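Local coordinates for protein epimerase (Methylomonas sp. DH-1, PDB 7CJ7) that catalyses the manganese-dependent epimerization of ketoses at C3, with highest activity toward L-ribulose, and works as a homodimer of TIM barrels, at residues L44-W48 with E91-A96; L72-V78 with Y113-Y119; S131-Q136 with F171-R177; V210-E214 with F227-F231. Residues are numbered along the deposited sequence.

Interaction 1 (L44-W48 with E91-A96); sequences LLDPW and ELLRKA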
loop_
_atom_site.group_PDB
_atom_site.type_symbol
_atom_site.label_atom_id
_atom_site.label_comp_id
_atom_site.label_asym_id
_atom_site.label_seq_id
_atom_site.Cartn_x
_atom_site.Cartn_y
_atom_site.Cartn_z
ATOM N N LEU A 44 18.854 6.766 8.735
ATOM C CA LEU A 44 20.225 6.194 8.749
ATOM C C LEU A 44 20.289 4.950 7.860
ATOM O O LEU A 44 20.824 3.919 8.322
ATOM C CB LEU A 44 20.591 5.807 10.184
ATOM C CG LEU A 44 21.039 6.939 11.099
ATOM C CD1 LEU A 44 21.495 6.374 12.437
ATOM C CD2 LEU A 44 22.141 7.763 10.451
ATOM N N LEU A 45 19.785 5.034 6.633
ATOM C CA LEU A 45 19.856 3.902 5.674
ATOM C C LEU A 45 21.327 3.563 5.383
ATOM O O LEU A 45 21.638 2.357 5.215
ATOM C CB LEU A 45 19.075 4.272 4.413
ATOM C CG LEU A 45 17.594 3.893 4.447
ATOM C CD1 LEU A 45 16.824 4.738 5.455
ATOM C CD2 LEU A 45 16.980 4.020 3.062
ATOM N N ASP A 46 22.211 4.568 5.364
ATOM C CA ASP A 46 23.684 4.360 5.279
ATOM C C ASP A 46 24.349 5.083 6.442
ATOM O O ASP A 46 24.744 6.238 6.320
ATOM C CB ASP A 46 24.259 4.828 3.943
ATOM C CG ASP A 46 25.756 4.582 3.803
ATOM O OD1 ASP A 46 26.417 4.233 4.816
ATOM O OD2 ASP A 46 26.250 4.743 2.688
ATOM N N PRO A 47 24.505 4.426 7.609
ATOM C CA PRO A 47 24.987 5.123 8.800
ATOM C C PRO A 47 26.472 5.521 8.723
ATOM O O PRO A 47 26.907 6.223 9.600
ATOM C CB PRO A 47 24.726 4.127 9.939
ATOM C CG PRO A 47 24.699 2.769 9.267
ATOM C CD PRO A 47 24.225 3.001 7.843
ATOM N N TRP A 48 27.203 5.097 7.687
ATOM C CA TRP A 48 28.626 5.490 7.475
ATOM C C TRP A 48 28.704 6.850 6.773
ATOM O O TRP A 48 29.803 7.412 6.740
ATOM C CB TRP A 48 29.393 4.420 6.687
ATOM C CG TRP A 48 29.624 3.163 7.465
ATOM C CD1 TRP A 48 30.638 2.913 8.344
ATOM C CD2 TRP A 48 28.809 1.978 7.442
ATOM N NE1 TRP A 48 30.513 1.653 8.865
ATOM C CE2 TRP A 48 29.403 1.055 8.329
ATOM C CE3 TRP A 48 27.649 1.605 6.753
ATOM C CZ2 TRP A 48 28.863 -0.211 8.550
ATOM C CZ3 TRP A 48 27.121 0.351 6.968
ATOM C CH2 TRP A 48 27.718 -0.539 7.859
ATOM N N GLU A 91 25.993 -5.793 11.130
ATOM C CA GLU A 91 27.069 -4.767 11.092
ATOM C C GLU A 91 26.445 -3.385 10.866
ATOM O O GLU A 91 26.795 -2.454 11.606
ATOM C CB GLU A 91 28.096 -5.138 10.028
ATOM C CG GLU A 91 29.173 -4.097 9.820
ATOM C CD GLU A 91 30.065 -4.403 8.623
ATOM O OE1 GLU A 91 29.574 -4.356 7.464
ATOM O OE2 GLU A 91 31.242 -4.713 8.851
ATOM N N LEU A 92 25.520 -3.254 9.915
ATOM C CA LEU A 92 24.811 -1.968 9.676
ATOM C C LEU A 92 24.066 -1.558 10.956
ATOM O O LEU A 92 24.129 -0.383 11.342
ATOM C CB LEU A 92 23.864 -2.099 8.482
ATOM C CG LEU A 92 23.316 -0.773 7.949
ATOM C CD1 LEU A 92 22.936 -0.889 6.481
ATOM C CD2 LEU A 92 22.130 -0.308 8.768
ATOM N N LEU A 93 23.364 -2.480 11.607
ATOM C CA LEU A 93 22.542 -2.121 12.795
ATOM C C LEU A 93 23.452 -1.701 13.962
ATOM O O LEU A 93 23.083 -0.765 14.717
ATOM C CB LEU A 93 21.647 -3.308 13.148
ATOM C CG LEU A 93 20.535 -3.591 12.141
ATOM C CD1 LEU A 93 19.959 -4.982 12.355
ATOM C CD2 LEU A 93 19.442 -2.524 12.213
ATOM N N ARG A 94 24.608 -2.344 14.116
ATOM C CA ARG A 94 25.604 -1.950 15.148
ATOM C C ARG A 94 26.075 -0.519 14.857
ATOM O O ARG A 94 26.112 0.299 15.788
ATOM C CB ARG A 94 26.761 -2.959 15.202
ATOM C CG ARG A 94 26.408 -4.279 15.882
ATOM C CD ARG A 94 27.663 -5.032 16.289
ATOM N NE ARG A 94 28.515 -5.285 15.135
ATOM C CZ ARG A 94 28.428 -6.356 14.351
ATOM N NH1 ARG A 94 27.550 -7.302 14.628
ATOM N NH2 ARG A 94 29.230 -6.490 13.307
ATOM N N LYS A 95 26.392 -0.212 13.602
ATOM C CA LYS A 95 26.893 1.131 13.212
ATOM C C LYS A 95 25.801 2.176 13.482
ATOM O O LYS A 95 26.142 3.260 14.006
ATOM C CB LYS A 95 27.324 1.156 11.746
ATOM C CG LYS A 95 27.933 2.475 11.291
ATOM C CD LYS A 95 29.240 2.809 11.983
ATOM C CE LYS A 95 29.754 4.184 11.622
ATOM N NZ LYS A 95 30.971 4.528 12.392
ATOM N N ALA A 96 24.544 1.864 13.158
ATOM C CA ALA A 96 23.393 2.772 13.369
ATOM C C ALA A 96 23.245 3.030 14.870
ATOM O O ALA A 96 23.071 4.194 15.264
ATOM C CB ALA A 96 22.132 2.207 12.766
#

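Interaction 2 (L72-V78 with Y113-Y119); sequences LSAATDV and YCALGKY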
loop_
_atom_site.group_PDB
_atom_site.type_symbol
_atom_site.label_atom_id
_atom_site.label_comp_id
_atom_site.label_asym_id
_atom_site.label_seq_id
_atom_site.Cartn_x
_atom_site.Cartn_y
_atom_site.Cartn_z
ATOM N N LEU A 72 16.531 -1.762 6.283
ATOM C CA LEU A 72 17.632 -2.523 5.653
ATOM C C LEU A 72 17.349 -2.629 4.149
ATOM O O LEU A 72 16.281 -2.205 3.709
ATOM C CB LEU A 72 17.736 -3.886 6.333
ATOM C CG LEU A 72 17.973 -3.823 7.841
ATOM C CD1 LEU A 72 17.853 -5.204 8.453
ATOM C CD2 LEU A 72 19.335 -3.214 8.153
ATOM N N SER A 73 18.297 -3.155 3.389
ATOM C CA SER A 73 18.171 -3.414 1.939
ATOM C C SER A 73 18.439 -4.898 1.688
ATOM O O SER A 73 18.735 -5.612 2.675
ATOM C CB SER A 73 19.114 -2.536 1.170
ATOM O OG SER A 73 20.454 -2.921 1.418
ATOM N N ALA A 74 18.296 -5.357 0.441
ATOM C CA ALA A 74 18.563 -6.761 0.056
ATOM C C ALA A 74 19.951 -7.168 0.568
ATOM O O ALA A 74 20.093 -8.279 1.080
ATOM C CB ALA A 74 18.440 -6.938 -1.442
ATOM N N ALA A 75 20.940 -6.278 0.485
ATOM C CA ALA A 75 22.350 -6.598 0.814
ATOM C C ALA A 75 22.530 -6.802 2.330
ATOM O O ALA A 75 23.533 -7.425 2.724
ATOM C CB ALA A 75 23.244 -5.505 0.281
ATOM N N THR A 76 21.595 -6.313 3.151
ATOM C CA THR A 76 21.717 -6.265 4.631
ATOM C C THR A 76 20.488 -6.885 5.316
ATOM O O THR A 76 20.291 -6.628 6.512
ATOM C CB THR A 76 21.929 -4.822 5.106
ATOM O OG1 THR A 76 20.909 -3.994 4.552
ATOM C CG2 THR A 76 23.278 -4.264 4.720
ATOM N N ASP A 77 19.716 -7.702 4.602
ATOM C CA ASP A 77 18.430 -8.266 5.088
ATOM C C ASP A 77 18.680 -9.351 6.142
ATOM O O ASP A 77 19.083 -10.452 5.756
ATOM C CB ASP A 77 17.637 -8.831 3.914
ATOM C CG ASP A 77 16.232 -9.286 4.272
ATOM O OD1 ASP A 77 15.918 -9.339 5.484
ATOM O OD2 ASP A 77 15.457 -9.580 3.326
ATOM N N VAL A 78 18.399 -9.070 7.414
ATOM C CA VAL A 78 18.679 -9.998 8.552
ATOM C C VAL A 78 17.704 -11.182 8.568
ATOM O O VAL A 78 17.931 -12.079 9.405
ATOM C CB VAL A 78 18.674 -9.270 9.907
ATOM C CG1 VAL A 78 19.873 -8.342 10.028
ATOM C CG2 VAL A 78 17.358 -8.543 10.180
ATOM N N TYR A 113 14.222 -4.945 11.076
ATOM C CA TYR A 113 14.108 -6.413 11.250
ATOM C C TYR A 113 14.040 -7.120 9.887
ATOM O O TYR A 113 13.957 -8.355 9.859
ATOM C CB TYR A 113 12.872 -6.734 12.095
ATOM C CG TYR A 113 11.619 -6.122 11.539
ATOM C CD1 TYR A 113 10.883 -6.781 10.571
ATOM C CD2 TYR A 113 11.192 -4.865 11.941
ATOM C CE1 TYR A 113 9.740 -6.222 10.025
ATOM C CE2 TYR A 113 10.043 -4.299 11.416
ATOM C CZ TYR A 113 9.322 -4.973 10.444
ATOM O OH TYR A 113 8.194 -4.425 9.906
ATOM N N CYS A 114 14.103 -6.372 8.790
ATOM C CA CYS A 114 14.065 -6.940 7.417
ATOM C C CYS A 114 14.446 -5.876 6.383
ATOM O O CYS A 114 14.641 -4.701 6.766
ATOM C CB CYS A 114 12.682 -7.481 7.095
ATOM S SG CYS A 114 11.447 -6.180 6.882
ATOM N N ALA A 115 14.544 -6.273 5.116
ATOM C CA ALA A 115 14.712 -5.328 3.990
ATOM C C ALA A 115 13.411 -4.533 3.830
ATOM O O ALA A 115 12.320 -5.143 3.776
ATOM C CB ALA A 115 15.087 -6.064 2.729
ATOM N N LEU A 116 13.512 -3.209 3.802
ATOM C CA LEU A 116 12.357 -2.315 3.533
ATOM C C LEU A 116 12.060 -2.400 2.039
ATOM O O LEU A 116 12.959 -2.051 1.252
ATOM C CB LEU A 116 12.714 -0.887 3.943
ATOM C CG LEU A 116 11.633 0.160 3.695
ATOM C CD1 LEU A 116 10.406 -0.121 4.530
ATOM C CD2 LEU A 116 12.158 1.559 3.980
ATOM N N GLY A 117 10.873 -2.876 1.666
ATOM C CA GLY A 117 10.440 -2.894 0.256
ATOM C C GLY A 117 9.621 -4.120 -0.093
ATOM O O GLY A 117 9.158 -4.808 0.829
ATOM N N LYS A 118 9.413 -4.347 -1.391
ATOM C CA LYS A 118 8.382 -5.295 -1.883
ATOM C C LYS A 118 8.992 -6.682 -2.087
ATOM O O LYS A 118 9.610 -6.909 -3.124
ATOM C CB LYS A 118 7.750 -4.840 -3.200
ATOM C CG LYS A 118 6.519 -5.662 -3.567
ATOM C CD LYS A 118 6.075 -5.589 -5.006
ATOM C CE LYS A 118 4.834 -4.746 -5.173
ATOM N NZ LYS A 118 5.112 -3.353 -4.764
ATOM N N TYR A 119 8.775 -7.584 -1.142
ATOM C CA TYR A 119 9.241 -8.985 -1.240
ATOM C C TYR A 119 8.444 -9.650 -2.350
ATOM O O TYR A 119 7.251 -9.386 -2.489
ATOM C CB TYR A 119 9.054 -9.706 0.092
ATOM C CG TYR A 119 10.130 -9.409 1.104
ATOM C CD1 TYR A 119 11.304 -10.138 1.121
ATOM C CD2 TYR A 119 9.987 -8.391 2.033
ATOM C CE1 TYR A 119 12.297 -9.896 2.055
ATOM C CE2 TYR A 119 10.976 -8.131 2.966
ATOM C CZ TYR A 119 12.134 -8.889 2.978
ATOM O OH TYR A 119 13.124 -8.655 3.888
HETATM O O HOH W 1 15.350 -1.027 1.410
#

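Interaction 3 (S131-Q136 with F171-R177); sequences SVAAMQ and FLDEVNR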
loop_
_atom_site.group_PDB
_atom_site.type_symbol
_atom_site.label_atom_id
_atom_site.label_comp_id
_atom_site.label_asym_id
_atom_site.label_seq_id
_atom_site.Cartn_x
_atom_site.Cartn_y
_atom_site.Cartn_z
ATOM N N SER A 131 15.051 -13.229 11.668
ATOM C CA SER A 131 14.670 -11.853 12.081
ATOM C C SER A 131 14.618 -11.762 13.613
ATOM O O SER A 131 15.225 -10.858 14.199
ATOM C CB SER A 131 13.354 -11.483 11.481
ATOM O OG SER A 131 13.113 -10.102 11.668
ATOM N N VAL A 132 13.932 -12.700 14.257
ATOM C CA VAL A 132 13.826 -12.749 15.746
ATOM C C VAL A 132 15.240 -12.768 16.345
ATOM O O VAL A 132 15.519 -11.975 17.281
ATOM C CB VAL A 132 13.005 -13.964 16.209
ATOM C CG1 VAL A 132 13.093 -14.159 17.714
ATOM C CG2 VAL A 132 11.552 -13.826 15.788
ATOM N N ALA A 133 16.101 -13.660 15.862
ATOM C CA ALA A 133 17.460 -13.835 16.417
ATOM C C ALA A 133 18.240 -12.530 16.234
ATOM O O ALA A 133 18.931 -12.109 17.178
ATOM C CB ALA A 133 18.153 -14.999 15.755
ATOM N N ALA A 134 18.135 -11.918 15.052
ATOM C CA ALA A 134 18.837 -10.654 14.731
ATOM C C ALA A 134 18.382 -9.571 15.705
ATOM O O ALA A 134 19.222 -8.753 16.134
ATOM C CB ALA A 134 18.578 -10.244 13.303
ATOM N N MET A 135 17.090 -9.535 16.041
ATOM C CA MET A 135 16.571 -8.458 16.917
ATOM C C MET A 135 17.004 -8.727 18.362
ATOM O O MET A 135 17.196 -7.752 19.116
ATOM C CB MET A 135 15.054 -8.307 16.801
ATOM C CG MET A 135 14.621 -7.782 15.437
ATOM S SD MET A 135 15.370 -6.193 14.966
ATOM C CE MET A 135 16.876 -6.733 14.157
ATOM N N GLN A 136 17.195 -9.990 18.742
ATOM C CA GLN A 136 17.792 -10.312 20.056
ATOM C C GLN A 136 19.222 -9.780 20.110
ATOM O O GLN A 136 19.570 -9.151 21.119
ATOM C CB GLN A 136 17.739 -11.808 20.328
ATOM C CG GLN A 136 16.318 -12.304 20.506
ATOM C CD GLN A 136 16.247 -13.804 20.606
ATOM O OE1 GLN A 136 17.071 -14.520 20.040
ATOM N NE2 GLN A 136 15.246 -14.289 21.319
ATOM N N PHE A 171 5.689 -11.453 17.532
ATOM C CA PHE A 171 7.125 -11.426 17.151
ATOM C C PHE A 171 7.952 -10.976 18.363
ATOM O O PHE A 171 8.950 -11.623 18.709
ATOM C CB PHE A 171 7.308 -10.534 15.919
ATOM C CG PHE A 171 8.702 -10.467 15.352
ATOM C CD1 PHE A 171 9.671 -9.680 15.945
ATOM C CD2 PHE A 171 9.023 -11.146 14.190
ATOM C CE1 PHE A 171 10.944 -9.598 15.410
ATOM C CE2 PHE A 171 10.290 -11.041 13.637
ATOM C CZ PHE A 171 11.243 -10.258 14.241
ATOM N N LEU A 172 7.532 -9.902 19.026
ATOM C CA LEU A 172 8.271 -9.346 20.186
ATOM C C LEU A 172 8.262 -10.354 21.340
ATOM O O LEU A 172 9.210 -10.349 22.127
ATOM C CB LEU A 172 7.640 -8.017 20.582
ATOM C CG LEU A 172 8.040 -6.844 19.695
ATOM C CD1 LEU A 172 7.196 -5.628 20.007
ATOM C CD2 LEU A 172 9.502 -6.524 19.874
ATOM N N ASP A 173 7.234 -11.198 21.433
ATOM C CA ASP A 173 7.169 -12.238 22.494
ATOM C C ASP A 173 8.305 -13.241 22.277
ATOM O O ASP A 173 8.866 -13.718 23.268
ATOM C CB ASP A 173 5.835 -12.978 22.501
ATOM C CG ASP A 173 4.675 -12.164 23.032
ATOM O OD1 ASP A 173 4.930 -11.206 23.786
ATOM O OD2 ASP A 173 3.513 -12.512 22.692
ATOM N N GLU A 174 8.637 -13.539 21.021
ATOM C CA GLU A 174 9.735 -14.479 20.664
ATOM C C GLU A 174 11.078 -13.764 20.859
ATOM O O GLU A 174 12.031 -14.405 21.313
ATOM C CB GLU A 174 9.550 -15.023 19.242
ATOM C CG GLU A 174 8.262 -15.818 19.055
ATOM C CD GLU A 174 7.903 -16.175 17.617
ATOM O OE1 GLU A 174 6.710 -16.441 17.343
ATOM O OE2 GLU A 174 8.809 -16.190 16.761
ATOM N N VAL A 175 11.167 -12.471 20.545
ATOM C CA VAL A 175 12.412 -11.697 20.794
ATOM C C VAL A 175 12.676 -11.692 22.305
ATOM O O VAL A 175 13.798 -11.995 22.719
ATOM C CB VAL A 175 12.300 -10.272 20.229
ATOM C CG1 VAL A 175 13.469 -9.418 20.690
ATOM C CG2 VAL A 175 12.179 -10.311 18.711
ATOM N N ASN A 176 11.657 -11.344 23.086
ATOM C CA ASN A 176 11.686 -11.401 24.565
ATOM C C ASN A 176 12.870 -10.590 25.109
ATOM O O ASN A 176 13.694 -11.149 25.856
ATOM C CB ASN A 176 11.777 -12.844 25.049
ATOM C CG ASN A 176 11.489 -12.911 26.526
ATOM O OD1 ASN A 176 10.733 -12.085 27.022
ATOM N ND2 ASN A 176 12.076 -13.874 27.212
ATOM N N ARG A 177 12.948 -9.313 24.747
ATOM C CA ARG A 177 13.972 -8.366 25.247
ATOM C C ARG A 177 13.273 -7.140 25.816
ATOM O O ARG A 177 12.363 -6.602 25.192
ATOM C CB ARG A 177 14.939 -8.005 24.119
ATOM C CG ARG A 177 15.825 -9.164 23.688
ATOM C CD ARG A 177 16.688 -9.662 24.825
ATOM N NE ARG A 177 17.772 -10.520 24.383
ATOM C CZ ARG A 177 17.681 -11.834 24.275
ATOM N NH1 ARG A 177 16.536 -12.431 24.547
ATOM N NH2 ARG A 177 18.725 -12.548 23.892
#

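Interaction 4 (V210-E214 with F227-F231); sequences VHIGE and FASFF. With MN (manganese (II) ion), chain D.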
loop_
_atom_site.group_PDB
_atom_site.type_symbol
_atom_site.label_atom_id
_atom_site.label_comp_id
_atom_site.label_asym_id
_atom_site.label_seq_id
_atom_site.Cartn_x
_atom_site.Cartn_y
_atom_site.Cartn_z
ATOM N N VAL A 210 5.816 6.009 17.793
ATOM C CA VAL A 210 4.638 6.327 16.950
ATOM C C VAL A 210 5.062 7.233 15.796
ATOM O O VAL A 210 5.768 8.237 16.036
ATOM C CB VAL A 210 3.518 6.973 17.780
ATOM C CG1 VAL A 210 2.470 7.596 16.876
ATOM C CG2 VAL A 210 2.902 5.982 18.748
ATOM N N HIS A 211 4.654 6.859 14.587
ATOM C CA HIS A 211 4.652 7.736 13.394
ATOM C C HIS A 211 3.227 8.174 13.082
ATOM O O HIS A 211 2.310 7.313 13.024
ATOM C CB HIS A 211 5.280 7.056 12.186
ATOM C CG HIS A 211 6.766 7.039 12.243
ATOM N ND1 HIS A 211 7.524 6.448 11.256
ATOM C CD2 HIS A 211 7.634 7.533 13.155
ATOM C CE1 HIS A 211 8.802 6.621 11.525
ATOM N NE2 HIS A 211 8.900 7.258 12.703
ATOM N N ILE A 212 3.091 9.476 12.838
ATOM C CA ILE A 212 1.840 10.123 12.375
ATOM C C ILE A 212 2.037 10.426 10.894
ATOM O O ILE A 212 2.865 11.301 10.566
ATOM C CB ILE A 212 1.521 11.383 13.195
ATOM C CG1 ILE A 212 1.433 11.084 14.692
ATOM C CG2 ILE A 212 0.266 12.062 12.668
ATOM C CD1 ILE A 212 0.433 10.007 15.049
ATOM N N GLY A 213 1.344 9.674 10.049
ATOM C CA GLY A 213 1.308 9.868 8.590
ATOM C C GLY A 213 -0.118 9.838 8.077
ATOM O O GLY A 213 -0.903 8.967 8.513
ATOM N N GLU A 214 -0.465 10.751 7.178
ATOM C CA GLU A 214 -1.790 10.742 6.516
ATOM C C GLU A 214 -1.838 9.540 5.561
ATOM O O GLU A 214 -0.783 8.944 5.265
ATOM C CB GLU A 214 -2.033 12.087 5.826
ATOM C CG GLU A 214 -3.451 12.291 5.318
ATOM C CD GLU A 214 -4.586 11.956 6.280
ATOM O OE1 GLU A 214 -5.132 12.893 6.911
ATOM O OE2 GLU A 214 -4.954 10.760 6.366
ATOM N N PHE A 227 -7.754 9.712 12.652
ATOM C CA PHE A 227 -6.880 10.203 13.746
ATOM C C PHE A 227 -7.660 10.274 15.059
ATOM O O PHE A 227 -7.037 10.054 16.111
ATOM C CB PHE A 227 -6.243 11.540 13.376
ATOM C CG PHE A 227 -5.134 11.400 12.371
ATOM C CD1 PHE A 227 -3.976 10.713 12.693
ATOM C CD2 PHE A 227 -5.257 11.940 11.101
ATOM C CE1 PHE A 227 -2.959 10.582 11.766
ATOM C CE2 PHE A 227 -4.233 11.812 10.182
ATOM C CZ PHE A 227 -3.092 11.122 10.514
ATOM N N ALA A 228 -8.967 10.531 15.018
ATOM C CA ALA A 228 -9.796 10.635 16.242
ATOM C C ALA A 228 -9.703 9.314 17.013
ATOM O O ALA A 228 -9.484 9.350 18.246
ATOM C CB ALA A 228 -11.225 10.993 15.899
ATOM N N SER A 229 -9.856 8.193 16.306
ATOM C CA SER A 229 -9.806 6.824 16.868
ATOM C C SER A 229 -8.394 6.533 17.379
ATOM O O SER A 229 -8.243 6.010 18.498
ATOM C CB SER A 229 -10.253 5.811 15.851
ATOM O OG SER A 229 -10.230 4.519 16.412
ATOM N N PHE A 230 -7.382 6.883 16.596
ATOM C CA PHE A 230 -5.977 6.582 16.940
ATOM C C PHE A 230 -5.573 7.341 18.211
ATOM O O PHE A 230 -5.015 6.716 19.123
ATOM C CB PHE A 230 -5.044 6.932 15.787
ATOM C CG PHE A 230 -3.618 6.579 16.098
ATOM C CD1 PHE A 230 -3.248 5.255 16.257
ATOM C CD2 PHE A 230 -2.668 7.566 16.300
ATOM C CE1 PHE A 230 -1.936 4.918 16.549
ATOM C CE2 PHE A 230 -1.355 7.229 16.592
ATOM C CZ PHE A 230 -0.996 5.907 16.731
ATOM N N PHE A 231 -5.805 8.654 18.274
ATOM C CA PHE A 231 -5.370 9.463 19.443
ATOM C C PHE A 231 -6.180 9.072 20.689
ATOM O O PHE A 231 -5.632 9.100 21.806
ATOM C CB PHE A 231 -5.398 10.955 19.120
ATOM C CG PHE A 231 -4.278 11.387 18.210
ATOM C CD1 PHE A 231 -2.956 11.233 18.592
ATOM C CD2 PHE A 231 -4.546 11.940 16.967
ATOM C CE1 PHE A 231 -1.921 11.633 17.759
ATOM C CE2 PHE A 231 -3.511 12.353 16.143
ATOM C CZ PHE A 231 -2.203 12.199 16.539
HETATM MN MN MN D . 6.954 5.326 9.464
#

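Interaction 1 (L44-W48 with E91-A96)
No hydrogen bond joins the loop 44-48 to helix 91-96; about 400 Å² of surface is buried by apolar and CH-pi contacts. Pro-47 is the central apolar piece. Its ring sits on the helix where the two backbones come nearest, with CD 3.9 Å from CG of Leu-92, CG 3.8 Å from CG of Lys-95 and CB 4.3 Å from CB of Ala-96. Deeper in, Leu-44 CD1 lies 4.2 Å from Ala-96 CB. The carbonyl O of Leu-45 meets Leu-92 CD1 at 3.7 Å. The aromatic contacts lie nearer the surface. Lys-95 runs its aliphatic chain over one face of the Trp-48 indole, CG standing 3.7 Å from the centroid of the five-membered ring in a CH-pi contact, and Glu-91 CG approaches the ring edge, 4.1 Å from CZ2 of Trp-48. Within the loop, Trp-48 N donates to Asp-46 OD1 at 3.1 Å, forming an Asx turn. In the TIM barrel, the loop leaves the C-terminal end of strand 39-43 and reaches past the neighbouring strand 65-72 to helix 83-102. Leu-92 and Ala-96 of the helix pack on Leu-70 of that strand, and Leu-44 of the loop packs on its Ala-68.

Interaction 2 (L72-V78 with Y113-Y119)
Tyr-119 OH donates a short hydrogen bond of 2.6 Å to Asp-77 OD2, tying the far end of loop 113-119 back to loop 72-78. The same hydroxyl accepts from the backbone N of Ala-115 at 3.0 Å, so the carboxylate, the phenol and the start of the second loop are joined in one network; Asp-77 OD1 is hydrogen-bonded to Thr-79 OG1. A backbone bond, Leu-116 N to Leu-72 O at 2.9 Å, adds a second tie. Leu-72 O also accepts a hydrogen bond from a water 2.7 Å away, which donates another to Leu-116 O at 2.6 Å. After a corner at Tyr-113 and Cys-114, the chain makes one parallel bridge, Leu-72 with Ala-115, their CA atoms 4.4 Å apart, at the C-terminal ends of the adjacent TIM-barrel strands 65-72 and 107-112, the side of the barrel where the sugar binds. The side chain of Leu-116 comes within about 4 Å of the bound L-sorbose. Around this polar core the packing is tight: Leu-72 CB rests 3.2 Å from Cys-114 O, Ser-73 O is 3.7 Å from Ala-115 CB, and Val-78 CG2 is 3.4 Å from Tyr-113 O. Farther out, Tyr-119 packs on Trp-264 of the second subunit.

Interaction 3 (S131-Q136 with F171-R177)
Helices 131-136 and 171-175 cross at -55°, their axes 9.2 Å apart at closest approach, and Val-132 is the main projection between them. Its two methyls enter different parts of one hollow lined by Phe-171, Glu-174 and Val-175. CG2 sits over the face of the Phe-171 ring, 3.9 Å from its centroid in a CH-pi contact, while CG1 lies 4.1 Å from Val-175 CG2. In return, Val-175 fits between Val-132, Met-135 and Gln-136, its CG2 4.0 Å from Met-135 CB and its CG1 4.1 Å from Gln-136 CG. The Phe-171 ring reaches across to the first helix with its rim against Met-135, CE1 standing 4.1 Å from Met-135 CG. One hydrogen bond crosses the groove: Gln-136 NE2 donates to Val-175 O at 3.1 Å, at the C-terminal end of the second helix. There Asn-176 takes positive phi and the chain turns, bringing Arg-177 back so that its guanidinium lies with one face over Gln-136 CB; Arg-177 also forms a salt bridge with Asp-140. Helices 125-143 and 165-175 are neighbours in the outer layer of the TIM barrel, and beneath them both Met-135 and Phe-171 pack on Leu-151 of strand 148-152.

Interaction 4 (V210-E214 with F227-F231)
His-211, on segment 210-214, belongs to the manganese site: its ND1 binds the ion at 2.2 Å, with Glu-152, Asp-185 and Glu-246 completing the protein ligands, and it also touches the bound L-sorbose. Its CA-to-CB bond points away from helix 227-231, whereas that of its neighbour Val-210 points toward the helix. Ile-212 makes the widest contact on the strand. Its CG2 lies 3.7 Å from Phe-227 CE1, and its CD1 touches two more rings, 3.6 Å from Phe-230 CE2 and 3.7 Å from Phe-231 CZ. This is the strand-helix packing of a TIM-barrel beta-alpha-beta unit, strand 207-212, helix 227-236 and strand 242-245. The axes of strand 210-212 and helix 227-231 run nearly antiparallel (162°), 11.9 Å apart at closest approach, a gap filled by the three phenylalanines together with Val-210 and Ile-212. One turn in from the start of the helix, Phe-230 presents its ring edge to Val-210, CE2 lying 3.9 Å from CG1. Farther along the chain, Phe-227 CZ is 3.7 Å from Gly-213 O, and the edge of the same ring, at CE2, is 3.6 Å from Glu-214 OE1, a carboxylate oxygen that accepts a hydrogen bond from Gly-221 N.

Interactions 1, 2 and 3 form a continuous band around one part of the barrel. Helix 91-96 joins the first two, Leu-92 CD1 lying 3.8 Å from Thr-76 CG2, and Leu-93 CD1 continues to Met-135 CE of interaction 3 at 4.0 Å. Interactions 2 and 3 meet through Tyr-113 O and Ser-131 OG, a probable hydrogen bond of 2.7 Å. Interaction 4 stands apart, its centre about 28 Å from that of interaction 1 and 26 Å from those of interactions 2 and 3. The pocket relates interactions 1, 2 and 4: the last supplies metal ligand His-211, while the side chains of Leu-116 and Leu-45 come within about 4 and 5 Å of L-sorbose; that of Met-135 in interaction 3 stays about 12 Å away.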